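Local coordinates for chitin oligosaccharide binding protein NagB2 (Paenibacillus sp. FPU-7, PDB 7EHU) that binds chitin oligosaccharides such as N,N'-diacetylchitobiose and N,N',N''-triacetylchitotriose, probably as the extracellular solute-binding protein of an ABC-type sugar importer, at residues 100-105 with 131-136; 159-164 with 181-186; 168-173 with 298-303; 218-223 with 390-395. All blocks are in the same frame, centred on the assembly; numbering follows the deposited sequence.

Contact 1 (100-105 with 131-136); sequences ADTQNY and REFTVD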
loop_
_atom_site.group_PDB
_atom_site.type_symbol
_atom_site.label_atom_id
_atom_site.label_comp_id
_atom_site.label_asym_id
_atom_site.label_seq_id
_atom_site.Cartn_x
_atom_site.Cartn_y
_atom_site.Cartn_z
ATOM N N ALA A 100 5.778 -8.269 8.503
ATOM C CA ALA A 100 5.173 -8.940 9.655
ATOM C C ALA A 100 4.244 -10.077 9.252
ATOM O O ALA A 100 4.334 -11.163 9.816
ATOM C CB ALA A 100 4.432 -7.929 10.544
ATOM N N ASP A 101 3.310 -9.839 8.321
ATOM C CA ASP A 101 2.342 -10.885 7.981
ATOM C C ASP A 101 3.059 -12.131 7.465
ATOM O O ASP A 101 2.772 -13.257 7.889
ATOM C CB ASP A 101 1.359 -10.398 6.912
ATOM C CG ASP A 101 0.374 -9.368 7.404
ATOM O OD1 ASP A 101 0.314 -9.017 8.608
ATOM O OD2 ASP A 101 -0.332 -8.833 6.522
ATOM N N THR A 102 3.964 -11.952 6.497
ATOM C CA THR A 102 4.719 -13.082 5.940
ATOM C C THR A 102 5.555 -13.760 7.012
ATOM O O THR A 102 5.627 -14.987 7.066
ATOM C CB THR A 102 5.609 -12.592 4.779
ATOM O OG1 THR A 102 4.801 -12.272 3.647
ATOM C CG2 THR A 102 6.584 -13.646 4.333
ATOM N N GLN A 103 6.209 -12.980 7.869
ATOM C CA GLN A 103 7.001 -13.581 8.932
ATOM C C GLN A 103 6.129 -14.443 9.831
ATOM O O GLN A 103 6.513 -15.554 10.197
ATOM C CB GLN A 103 7.668 -12.473 9.728
ATOM C CG GLN A 103 8.794 -11.776 8.948
ATOM C CD GLN A 103 9.008 -10.338 9.375
ATOM O OE1 GLN A 103 8.584 -9.918 10.456
ATOM N NE2 GLN A 103 9.680 -9.577 8.532
ATOM N N ASN A 104 4.945 -13.950 10.191
ATOM C CA ASN A 104 4.062 -14.724 11.051
ATOM C C ASN A 104 3.644 -16.026 10.382
ATOM O O ASN A 104 3.724 -17.096 10.983
ATOM C CB ASN A 104 2.830 -13.896 11.407
ATOM C CG ASN A 104 3.134 -12.785 12.387
ATOM O OD1 ASN A 104 4.242 -12.685 12.908
ATOM N ND2 ASN A 104 2.149 -11.933 12.645
ATOM N N TYR A 105 3.197 -15.959 9.133
ATOM C CA TYR A 105 2.667 -17.147 8.490
ATOM C C TYR A 105 3.777 -18.126 8.138
ATOM O O TYR A 105 3.553 -19.336 8.168
ATOM C CB TYR A 105 1.815 -16.761 7.279
ATOM C CG TYR A 105 0.662 -15.829 7.587
ATOM C CD1 TYR A 105 -0.013 -15.882 8.802
ATOM C CD2 TYR A 105 0.224 -14.911 6.651
ATOM C CE1 TYR A 105 -1.065 -15.027 9.066
ATOM C CE2 TYR A 105 -0.846 -14.058 6.899
ATOM C CZ TYR A 105 -1.478 -14.121 8.114
ATOM O OH TYR A 105 -2.551 -13.308 8.399
ATOM N N ARG A 131 13.030 -8.750 -0.457
ATOM C CA ARG A 131 13.392 -8.750 0.949
ATOM C C ARG A 131 12.160 -8.888 1.864
ATOM O O ARG A 131 12.218 -9.606 2.865
ATOM C CB ARG A 131 14.130 -7.447 1.273
ATOM C CG ARG A 131 14.662 -7.492 2.658
ATOM C CD ARG A 131 15.434 -6.357 3.143
ATOM N NE ARG A 131 15.899 -6.616 4.495
ATOM C CZ ARG A 131 15.109 -6.719 5.560
ATOM N NH1 ARG A 131 13.852 -7.088 5.398
ATOM N NH2 ARG A 131 15.636 -6.814 6.765
ATOM N N GLU A 132 11.048 -8.189 1.572
ATOM C CA GLU A 132 9.918 -8.229 2.498
ATOM C C GLU A 132 9.330 -9.632 2.603
ATOM O O GLU A 132 8.715 -9.985 3.613
ATOM C CB GLU A 132 8.821 -7.237 2.097
ATOM C CG GLU A 132 9.181 -5.759 2.199
ATOM C CD GLU A 132 7.987 -4.858 2.400
ATOM O OE1 GLU A 132 6.872 -5.363 2.574
ATOM O OE2 GLU A 132 8.147 -3.615 2.369
ATOM N N PHE A 133 9.488 -10.435 1.564
ATOM C CA PHE A 133 8.919 -11.771 1.521
ATOM C C PHE A 133 9.926 -12.843 1.902
ATOM O O PHE A 133 9.617 -14.030 1.799
ATOM C CB PHE A 133 8.345 -12.022 0.134
ATOM C CG PHE A 133 7.114 -11.228 -0.149
ATOM C CD1 PHE A 133 5.878 -11.683 0.284
ATOM C CD2 PHE A 133 7.181 -10.014 -0.785
ATOM C CE1 PHE A 133 4.727 -10.961 0.032
ATOM C CE2 PHE A 133 6.009 -9.277 -1.036
ATOM C CZ PHE A 133 4.794 -9.771 -0.631
ATOM N N THR A 134 11.116 -12.455 2.357
ATOM C CA THR A 134 12.186 -13.396 2.658
ATOM C C THR A 134 12.338 -13.537 4.163
ATOM O O THR A 134 12.371 -12.538 4.884
ATOM C CB THR A 134 13.486 -12.931 2.002
ATOM O OG1 THR A 134 13.228 -12.781 0.599
ATOM C CG2 THR A 134 14.618 -13.916 2.225
ATOM N N VAL A 135 12.398 -14.778 4.637
ATOM C CA VAL A 135 12.552 -15.086 6.054
ATOM C C VAL A 135 13.628 -16.163 6.136
ATOM O O VAL A 135 13.482 -17.239 5.546
ATOM C CB VAL A 135 11.226 -15.566 6.685
ATOM C CG1 VAL A 135 11.353 -15.801 8.196
ATOM C CG2 VAL A 135 10.081 -14.581 6.418
ATOM N N ASP A 136 14.739 -15.849 6.797
ATOM C CA ASP A 136 15.861 -16.784 6.932
ATOM C C ASP A 136 16.286 -17.350 5.577
ATOM O O ASP A 136 16.569 -18.546 5.432
ATOM C CB ASP A 136 15.560 -17.899 7.938
ATOM C CG ASP A 136 15.322 -17.369 9.338
ATOM O OD1 ASP A 136 16.017 -16.409 9.733
ATOM O OD2 ASP A 136 14.450 -17.915 10.052
HETATM O O HOH W 1 10.440 -10.644 5.868
#
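A single water joins Gln-103 to the backbone of 131-136, and three groups of the protein grip it. It accepts from Gln-103 NE2 at 3.0 Å and gives its two protons to carbonyls of the other segment, reaching Glu-132 O at 2.9 Å and Thr-134 O at the same distance. No direct hydrogen bond crosses here, so this bridge is the polar link between the helix and the turn. The Glu-132 side chain lies about 6 Å from a bound NAG. Gln-103 CG lies 4.0 Å from Val-135 CG2, the branch anti to the carbonyl carbon, and the same methyl lies 4.2 Å from Thr-102 CG2. Thr-102 OG1 is anti to its carbonyl carbon, beside the backbone N, and comes obliquely to Phe-133 CD1, 3.6 Å away, the two side chains crossing at about a right angle. The polar partner of OG1 is Phe-97 O; its approach to the ring is a close contact without a bond. Helix 100-107 thus rests against a short 3-10 turn and the strand 134-135 that follows it. Phe-133 and Thr-102 both reach Leu-96 of strand 93-97, while Val-135 and Thr-102 pack on Tyr-140 of strand 138-154.

Contact 2 (159-164 with 181-186); sequences ADAGIT and KAKNIT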
loop_
_atom_site.group_PDB
_atom_site.type_symbol
_atom_site.label_atom_id
_atom_site.label_comp_id
_atom_site.label_asym_id
_atom_site.label_seq_id
_atom_site.Cartn_x
_atom_site.Cartn_y
_atom_site.Cartn_z
ATOM N N ALA A 159 -3.408 26.385 -8.669
ATOM C CA ALA A 159 -3.337 27.677 -9.362
ATOM C C ALA A 159 -4.476 28.606 -8.946
ATOM O O ALA A 159 -4.264 29.816 -8.776
ATOM C CB ALA A 159 -3.337 27.470 -10.878
ATOM N N ASP A 160 -5.685 28.058 -8.749
ATOM C CA ASP A 160 -6.790 28.891 -8.282
ATOM C C ASP A 160 -6.440 29.592 -6.974
ATOM O O ASP A 160 -6.893 30.716 -6.725
ATOM C CB ASP A 160 -8.048 28.045 -8.064
ATOM C CG ASP A 160 -8.667 27.517 -9.355
ATOM O OD1 ASP A 160 -8.406 28.069 -10.441
ATOM O OD2 ASP A 160 -9.465 26.559 -9.266
ATOM N N ALA A 161 -5.660 28.933 -6.118
ATOM C CA ALA A 161 -5.275 29.464 -4.819
ATOM C C ALA A 161 -3.948 30.206 -4.858
ATOM O O ALA A 161 -3.428 30.574 -3.800
ATOM C CB ALA A 161 -5.204 28.333 -3.782
ATOM N N GLY A 162 -3.388 30.424 -6.041
ATOM C CA GLY A 162 -2.161 31.174 -6.165
ATOM C C GLY A 162 -0.889 30.389 -5.944
ATOM O O GLY A 162 0.180 30.999 -5.813
ATOM N N ILE A 163 -0.965 29.065 -5.894
ATOM C CA ILE A 163 0.184 28.217 -5.612
ATOM C C ILE A 163 0.680 27.743 -6.970
ATOM O O ILE A 163 -0.058 27.058 -7.690
ATOM C CB ILE A 163 -0.263 26.988 -4.819
ATOM C CG1 ILE A 163 -1.083 27.382 -3.601
ATOM C CG2 ILE A 163 0.991 26.216 -4.352
ATOM C CD1 ILE A 163 -1.767 26.178 -2.944
ATOM N N THR A 164 1.918 28.077 -7.319
ATOM C CA THR A 164 2.416 27.891 -8.677
ATOM C C THR A 164 3.475 26.802 -8.792
ATOM O O THR A 164 3.970 26.571 -9.900
ATOM C CB THR A 164 2.988 29.217 -9.209
ATOM O OG1 THR A 164 4.071 29.633 -8.361
ATOM C CG2 THR A 164 1.915 30.302 -9.232
ATOM N N LYS A 181 -7.359 26.709 1.850
ATOM C CA LYS A 181 -8.422 26.920 2.829
ATOM C C LYS A 181 -9.047 28.299 2.662
ATOM O O LYS A 181 -10.272 28.442 2.735
ATOM C CB LYS A 181 -7.842 26.737 4.236
ATOM C CG LYS A 181 -8.851 26.668 5.403
ATOM C CD LYS A 181 -9.796 25.467 5.293
ATOM C CE LYS A 181 -10.803 25.410 6.429
ATOM N NZ LYS A 181 -11.545 26.692 6.576
ATOM N N ALA A 182 -8.228 29.318 2.383
ATOM C CA ALA A 182 -8.741 30.682 2.254
ATOM C C ALA A 182 -9.661 30.829 1.051
ATOM O O ALA A 182 -10.531 31.717 1.037
ATOM C CB ALA A 182 -7.573 31.660 2.154
ATOM N N LYS A 183 -9.480 29.990 0.034
ATOM C CA LYS A 183 -10.366 29.949 -1.117
ATOM C C LYS A 183 -11.526 28.978 -0.946
ATOM O O LYS A 183 -12.249 28.731 -1.917
ATOM C CB LYS A 183 -9.590 29.541 -2.364
ATOM C CG LYS A 183 -8.559 30.502 -2.925
ATOM C CD LYS A 183 -9.099 31.787 -3.548
ATOM C CE LYS A 183 -10.040 31.392 -4.663
ATOM N NZ LYS A 183 -10.040 32.162 -5.922
ATOM N N ASN A 184 -11.706 28.407 0.249
ATOM C CA ASN A 184 -12.762 27.428 0.497
ATOM C C ASN A 184 -12.633 26.223 -0.443
ATOM O O ASN A 184 -13.624 25.659 -0.908
ATOM C CB ASN A 184 -14.148 28.081 0.458
ATOM C CG ASN A 184 -14.385 29.027 1.644
ATOM O OD1 ASN A 184 -13.602 29.056 2.598
ATOM N ND2 ASN A 184 -15.438 29.819 1.565
ATOM N N ILE A 185 -11.389 25.831 -0.730
ATOM C CA ILE A 185 -11.075 24.579 -1.412
ATOM C C ILE A 185 -10.672 23.594 -0.324
ATOM O O ILE A 185 -9.722 23.854 0.427
ATOM C CB ILE A 185 -9.937 24.754 -2.439
ATOM C CG1 ILE A 185 -10.332 25.741 -3.550
ATOM C CG2 ILE A 185 -9.542 23.411 -3.041
ATOM C CD1 ILE A 185 -9.144 26.298 -4.323
ATOM N N THR A 186 -11.377 22.469 -0.229
ATOM C CA THR A 186 -10.999 21.417 0.716
ATOM C C THR A 186 -9.564 20.986 0.412
ATOM O O THR A 186 -9.300 20.500 -0.694
ATOM C CB THR A 186 -11.933 20.217 0.578
ATOM O OG1 THR A 186 -13.287 20.640 0.746
ATOM C CG2 THR A 186 -11.611 19.132 1.611
HETATM O O HOH W 2 -9.195 31.713 -8.213
#
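Polar contact between Asp-160 and Lys-183 probably runs through a water. It donates to Asp-160 O at 2.9 Å and appears to accept from Lys-183 NZ, a leg modelled too short to be taken literally and so doubtful. The ammonium nitrogen NZ itself stands 3.6 Å from Asp-160 O. It does not pair with the carboxylate, since Asp-160 OD1 is 6.3 Å from Lys-183 NZ and OD2 forms a salt bridge with Lys-156. Van der Waals contact comes mainly from the lysine's methylenes. With CG anti to the carbonyl carbon (chi1 -68°), Lys-183 CG lies 3.9 Å from Ala-161 CA; the chain then bends at each later torsion, bringing CD and CE alongside Asp-160 O. Ile-185 adds its CD1, 4.3 Å from Asp-160 CB. No backbone hydrogen bond crosses between the segments. Both helices end in Schellman motifs, with Gly-162 and Asn-184 as the positive-phi C-prime residues; just before them, Ala-161 CA and Lys-183 CA are the nearest across the contact, 6.3 Å apart. Leu-180 of helix 170-182 packs on Ala-161 and Ile-185. At this surface, a thin apolar patch and a probable water link join two helix ends, and a cation near Asp-160 O would probably suit the negative end of helix 155-160.

Contact 3 (168-173 with 298-303); sequences KTWDEF and RFPNIG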
loop_
_atom_site.group_PDB
_atom_site.type_symbol
_atom_site.label_atom_id
_atom_site.label_comp_id
_atom_site.label_asym_id
_atom_site.label_seq_id
_atom_site.Cartn_x
_atom_site.Cartn_y
_atom_site.Cartn_z
ATOM N N LYS A 168 8.073 21.855 -1.543
ATOM C CA LYS A 168 9.208 20.993 -1.241
ATOM C C LYS A 168 9.485 20.891 0.253
ATOM O O LYS A 168 10.099 19.912 0.700
ATOM C CB LYS A 168 10.479 21.541 -1.887
ATOM C CG LYS A 168 10.451 21.553 -3.381
ATOM C CD LYS A 168 11.789 22.059 -3.888
ATOM C CE LYS A 168 11.756 22.556 -5.296
ATOM N NZ LYS A 168 10.673 23.567 -5.431
ATOM N N THR A 169 9.078 21.892 1.027
ATOM C CA THR A 169 9.339 21.947 2.456
ATOM C C THR A 169 8.018 22.059 3.208
ATOM O O THR A 169 6.979 22.404 2.639
ATOM C CB THR A 169 10.178 23.170 2.821
ATOM O OG1 THR A 169 9.360 24.330 2.625
ATOM C CG2 THR A 169 11.473 23.244 1.986
ATOM N N TRP A 170 8.071 21.739 4.502
ATOM C CA TRP A 170 6.875 21.799 5.332
ATOM C C TRP A 170 6.299 23.208 5.351
ATOM O O TRP A 170 5.076 23.384 5.309
ATOM C CB TRP A 170 7.194 21.312 6.751
ATOM C CG TRP A 170 5.994 21.311 7.652
ATOM C CD1 TRP A 170 5.671 22.241 8.606
ATOM C CD2 TRP A 170 4.927 20.353 7.648
ATOM N NE1 TRP A 170 4.473 21.910 9.200
ATOM C CE2 TRP A 170 3.995 20.759 8.628
ATOM C CE3 TRP A 170 4.666 19.197 6.906
ATOM C CZ2 TRP A 170 2.834 20.041 8.894
ATOM C CZ3 TRP A 170 3.510 18.479 7.178
ATOM C CH2 TRP A 170 2.605 18.915 8.154
ATOM N N ASP A 171 7.161 24.226 5.388
ATOM C CA ASP A 171 6.662 25.599 5.419
ATOM C C ASP A 171 5.950 25.958 4.118
ATOM O O ASP A 171 4.913 26.631 4.141
ATOM C CB ASP A 171 7.805 26.567 5.741
ATOM C CG ASP A 171 8.173 26.562 7.231
ATOM O OD1 ASP A 171 9.238 27.112 7.592
ATOM O OD2 ASP A 171 7.405 25.992 8.045
ATOM N N GLU A 172 6.469 25.496 2.973
ATOM C CA GLU A 172 5.767 25.733 1.714
ATOM C C GLU A 172 4.450 24.964 1.685
ATOM O O GLU A 172 3.452 25.439 1.133
ATOM C CB GLU A 172 6.646 25.323 0.531
ATOM C CG GLU A 172 7.892 26.182 0.319
ATOM C CD GLU A 172 8.802 25.688 -0.822
ATOM O OE1 GLU A 172 8.674 24.535 -1.286
ATOM O OE2 GLU A 172 9.672 26.469 -1.260
ATOM N N PHE A 173 4.436 23.769 2.274
ATOM C CA PHE A 173 3.234 22.942 2.324
ATOM C C PHE A 173 2.154 23.621 3.161
ATOM O O PHE A 173 1.002 23.733 2.731
ATOM C CB PHE A 173 3.631 21.573 2.903
ATOM C CG PHE A 173 2.509 20.567 3.010
ATOM C CD1 PHE A 173 1.932 20.000 1.877
ATOM C CD2 PHE A 173 2.078 20.132 4.249
ATOM C CE1 PHE A 173 0.919 19.045 2.001
ATOM C CE2 PHE A 173 1.075 19.191 4.360
ATOM C CZ PHE A 173 0.489 18.658 3.243
ATOM N N ARG A 298 6.378 14.207 -3.461
ATOM C CA ARG A 298 6.640 13.401 -2.292
ATOM C C ARG A 298 6.436 14.241 -1.034
ATOM O O ARG A 298 6.374 15.470 -1.062
ATOM C CB ARG A 298 8.030 12.785 -2.355
ATOM C CG ARG A 298 9.167 13.684 -2.027
ATOM C CD ARG A 298 10.451 12.853 -1.753
ATOM N NE ARG A 298 11.617 13.714 -1.765
ATOM C CZ ARG A 298 12.340 14.015 -2.840
ATOM N NH1 ARG A 298 12.063 13.497 -4.027
ATOM N NH2 ARG A 298 13.362 14.833 -2.709
ATOM N N PHE A 299 6.258 13.550 0.073
ATOM C CA PHE A 299 6.011 14.213 1.339
ATOM C C PHE A 299 7.076 15.292 1.565
ATOM O O PHE A 299 8.265 15.024 1.377
ATOM C CB PHE A 299 6.019 13.190 2.484
ATOM C CG PHE A 299 5.477 13.765 3.759
ATOM C CD1 PHE A 299 6.307 14.458 4.636
ATOM C CD2 PHE A 299 4.125 13.683 4.055
ATOM C CE1 PHE A 299 5.800 15.045 5.773
ATOM C CE2 PHE A 299 3.626 14.280 5.188
ATOM C CZ PHE A 299 4.467 14.954 6.044
ATOM N N PRO A 300 6.693 16.507 1.952
ATOM C CA PRO A 300 7.670 17.604 2.047
ATOM C C PRO A 300 8.605 17.485 3.247
ATOM O O PRO A 300 8.320 16.824 4.242
ATOM C CB PRO A 300 6.784 18.845 2.196
ATOM C CG PRO A 300 5.522 18.318 2.852
ATOM C CD PRO A 300 5.317 16.958 2.236
ATOM N N ASN A 301 9.729 18.184 3.156
ATOM C CA ASN A 301 10.779 18.107 4.174
ATOM C C ASN A 301 10.437 18.940 5.408
ATOM O O ASN A 301 10.200 20.156 5.317
ATOM C CB ASN A 301 12.116 18.547 3.575
ATOM C CG ASN A 301 12.660 17.574 2.539
ATOM O OD1 ASN A 301 12.308 16.394 2.532
ATOM N ND2 ASN A 301 13.474 18.076 1.631
ATOM N N ILE A 302 10.427 18.279 6.570
ATOM C CA ILE A 302 10.230 18.949 7.853
ATOM C C ILE A 302 11.546 19.415 8.458
ATOM O O ILE A 302 11.541 20.357 9.261
ATOM C CB ILE A 302 9.450 18.035 8.821
ATOM C CG1 ILE A 302 7.971 18.005 8.422
ATOM C CG2 ILE A 302 9.599 18.484 10.292
ATOM C CD1 ILE A 302 7.135 16.986 9.157
ATOM N N GLY A 303 12.665 18.793 8.089
ATOM C CA GLY A 303 13.969 19.110 8.635
ATOM C C GLY A 303 14.403 18.020 9.591
ATOM O O GLY A 303 13.743 17.805 10.614
#
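Two backbone hydrogen bonds tie Thr-169's neighbours to Asn-301. Asn-301 N donates to Lys-168 O at 3.0 Å, almost straight at 177°, and in return Asn-301 O takes Trp-170 N at 2.8 Å, bent to 151° with the donor above the carbonyl plane. Thr-169 CA also makes a bent CA-H...O contact with Asn-301 O, 3.5 Å away. Lys-168 N donates to Glu-172 OE1 at 2.8 Å, nearly in line with the carboxylate's C-O bond, and Glu-172 N is capped by Thr-169 OG1 at 3.1 Å. That hydroxyl oxygen sits between the backbone N and the carbonyl carbon (chi1 69°), which carries it back toward the first turn of the helix. The Asn-301 amide has its partner outside the two segments, OD1 accepting from Asn-308 N, while Arg-298 NH1 and NH2 bond to Ala-377 O and Asn-308 OD1.

Around this polar seam lies an apolar layer. Pro-300 CG makes an off-centre CH-pi contact with the Phe-173 ring, 4.2 Å from its centroid. Ile-302 runs side by side with Trp-170, its CG1 3.8 Å from Trp-170 CB, and Trp-170 CZ3 meets Phe-299 CZ obliquely at 3.8 Å. The arrangement is a threonine N-cap whose flanking backbone is bridged to the loop between strands 294-297 and 309-320, with Phe-173 and Phe-299 touching Phe-151 of strand 138-154 in the mixed sheet of this solute-binding protein.

Contact 4 (218-223 with 390-395); sequences EGFAKG and ALVQPK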
loop_
_atom_site.group_PDB
_atom_site.type_symbol
_atom_site.label_atom_id
_atom_site.label_comp_id
_atom_site.label_asym_id
_atom_site.label_seq_id
_atom_site.Cartn_x
_atom_site.Cartn_y
_atom_site.Cartn_z
ATOM N N GLU A 218 11.509 1.326 12.654
ATOM C CA GLU A 218 12.252 0.072 12.703
ATOM C C GLU A 218 12.421 -0.408 14.136
ATOM O O GLU A 218 12.496 -1.618 14.384
ATOM C CB GLU A 218 13.641 0.253 12.081
ATOM C CG GLU A 218 13.635 0.589 10.593
ATOM C CD GLU A 218 13.347 -0.598 9.675
ATOM O OE1 GLU A 218 12.958 -0.331 8.510
ATOM O OE2 GLU A 218 13.531 -1.772 10.090
ATOM N N GLY A 219 12.482 0.521 15.086
ATOM C CA GLY A 219 12.779 0.179 16.458
ATOM C C GLY A 219 11.589 -0.220 17.310
ATOM O O GLY A 219 11.794 -0.824 18.365
ATOM N N PHE A 220 10.355 0.101 16.890
ATOM C CA PHE A 220 9.207 -0.151 17.760
ATOM C C PHE A 220 9.140 -1.619 18.179
ATOM O O PHE A 220 9.003 -1.935 19.367
ATOM C CB PHE A 220 7.888 0.249 17.097
ATOM C CG PHE A 220 7.738 1.715 16.785
ATOM C CD1 PHE A 220 8.287 2.713 17.577
ATOM C CD2 PHE A 220 6.992 2.093 15.679
ATOM C CE1 PHE A 220 8.109 4.058 17.256
ATOM C CE2 PHE A 220 6.806 3.425 15.367
ATOM C CZ PHE A 220 7.366 4.406 16.160
ATOM N N ALA A 221 9.226 -2.535 17.210
ATOM C CA ALA A 221 9.110 -3.959 17.516
ATOM C C ALA A 221 10.380 -4.542 18.126
ATOM O O ALA A 221 10.344 -5.661 18.648
ATOM C CB ALA A 221 8.720 -4.755 16.269
ATOM N N LYS A 222 11.495 -3.822 18.068
ATOM C CA LYS A 222 12.756 -4.278 18.634
ATOM C C LYS A 222 12.995 -3.670 20.005
ATOM O O LYS A 222 13.987 -4.012 20.661
ATOM C CB LYS A 222 13.893 -3.956 17.660
ATOM C CG LYS A 222 13.587 -4.448 16.232
ATOM C CD LYS A 222 14.803 -4.563 15.332
ATOM C CE LYS A 222 14.441 -5.234 14.012
ATOM N NZ LYS A 222 14.990 -4.487 12.840
ATOM N N GLY A 223 12.088 -2.805 20.464
ATOM C CA GLY A 223 12.194 -2.181 21.768
ATOM C C GLY A 223 13.246 -1.108 21.875
ATOM O O GLY A 223 13.533 -0.655 22.986
ATOM N N ALA A 390 4.756 -3.256 7.598
ATOM C CA ALA A 390 5.738 -4.300 7.359
ATOM C C ALA A 390 6.546 -4.614 8.613
ATOM O O ALA A 390 7.123 -5.708 8.713
ATOM C CB ALA A 390 6.706 -3.877 6.254
ATOM N N LEU A 391 6.581 -3.684 9.574
ATOM C CA LEU A 391 7.549 -3.692 10.666
ATOM C C LEU A 391 6.947 -3.935 12.039
ATOM O O LEU A 391 7.712 -4.111 13.000
ATOM C CB LEU A 391 8.262 -2.329 10.726
ATOM C CG LEU A 391 8.906 -1.832 9.437
ATOM C CD1 LEU A 391 9.530 -0.462 9.620
ATOM C CD2 LEU A 391 9.943 -2.835 8.952
ATOM N N VAL A 392 5.625 -3.858 12.185
ATOM C CA VAL A 392 4.980 -4.028 13.475
ATOM C C VAL A 392 3.967 -5.158 13.376
ATOM O O VAL A 392 3.484 -5.514 12.300
ATOM C CB VAL A 392 4.325 -2.745 14.038
ATOM C CG1 VAL A 392 5.324 -1.609 14.114
ATOM C CG2 VAL A 392 3.112 -2.354 13.215
ATOM N N GLN A 393 3.639 -5.703 14.529
ATOM C CA GLN A 393 2.733 -6.825 14.597
ATOM C C GLN A 393 1.325 -6.394 14.180
ATOM O O GLN A 393 0.940 -5.238 14.390
ATOM C CB GLN A 393 2.701 -7.346 16.029
ATOM C CG GLN A 393 4.042 -7.878 16.564
ATOM C CD GLN A 393 4.963 -6.810 17.269
ATOM O OE1 GLN A 393 4.960 -5.595 16.948
ATOM N NE2 GLN A 393 5.757 -7.284 18.241
ATOM N N PRO A 394 0.533 -7.316 13.591
ATOM C CA PRO A 394 -0.841 -6.974 13.184
ATOM C C PRO A 394 -1.666 -6.297 14.265
ATOM O O PRO A 394 -2.394 -5.334 13.986
ATOM C CB PRO A 394 -1.409 -8.341 12.771
ATOM C CG PRO A 394 -0.230 -9.046 12.202
ATOM C CD PRO A 394 0.916 -8.658 13.116
ATOM N N LYS A 395 -1.557 -6.757 15.503
ATOM C CA LYS A 395 -2.305 -6.128 16.581
ATOM C C LYS A 395 -1.931 -4.660 16.764
ATOM O O LYS A 395 -2.794 -3.822 17.082
ATOM C CB LYS A 395 -2.054 -6.879 17.884
ATOM C CG LYS A 395 -2.827 -6.250 18.974
ATOM C CD LYS A 395 -4.307 -6.352 18.917
ATOM C CE LYS A 395 -4.811 -5.625 20.170
ATOM N NZ LYS A 395 -4.405 -6.147 21.456
HETATM O O HOH W 3 9.201 -2.098 14.438
#
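Glu-218 starts the contact by laying its carboxylate against the tip of Leu-391. Its chain bends at chi2 (-77°), which swings CD round toward the other segment, and OE1 lies 3.6 Å from Leu-391 CD1 while OE2 meets CD2; the two side chains cross at a slant. This is a carboxylate on methyls, so it is packing rather than a polar bond, and Pro-386 touches both residues. Next along, Phe-220 brings CB to 4.4 Å from Val-392 CG1, a methyl that stands at the ring's edge near its plane, while Trp-227 stacks on the ring. The backbones come nearest at Ala-221 and Val-392; Ala-221 CB is 3.5 Å from Leu-391 O and 3.9 Å from Gln-393 OE1. A water accepts from Ala-221 N at 2.8 Å and lies 2.9 Å from Leu-391 O, to which it can donate. Gln-393 turns its amide to helix 414-430, OE1 accepting from Gln-425 NE2 and NE2 giving to Asn-429 OD1. Beyond Ala-221 the chain closes a Schellman motif whose Gly-223 N to Phe-220 O bond is weak. A helix end thus meets the N-cap of helix 394-408 at Gln-393, consistent with C-terminal helices completing one lobe of a periplasmic-binding-protein fold.

From the N terminus, contact 1 closes first, bringing 131-136 back to helix 100-107 across a loop of 25 residues. Contact 2 then opens at the end of helix 155-160, and contact 3 starts within its loop, at the head of helix 170-182; contact 2 closes at that helix's other end, so the two cross with centres about 18 Å apart. Contact 4 opens inside the long loop of contact 3 and closes after it, a second crossing, joining helix 214-219 to the segment leading into helix 394-408. There 390-395 returns to contact 1: Ala-100 N lies 2.9 Å from Ala-390 O. Contacts 1 and 2 lie on opposite sides of the chain's centre.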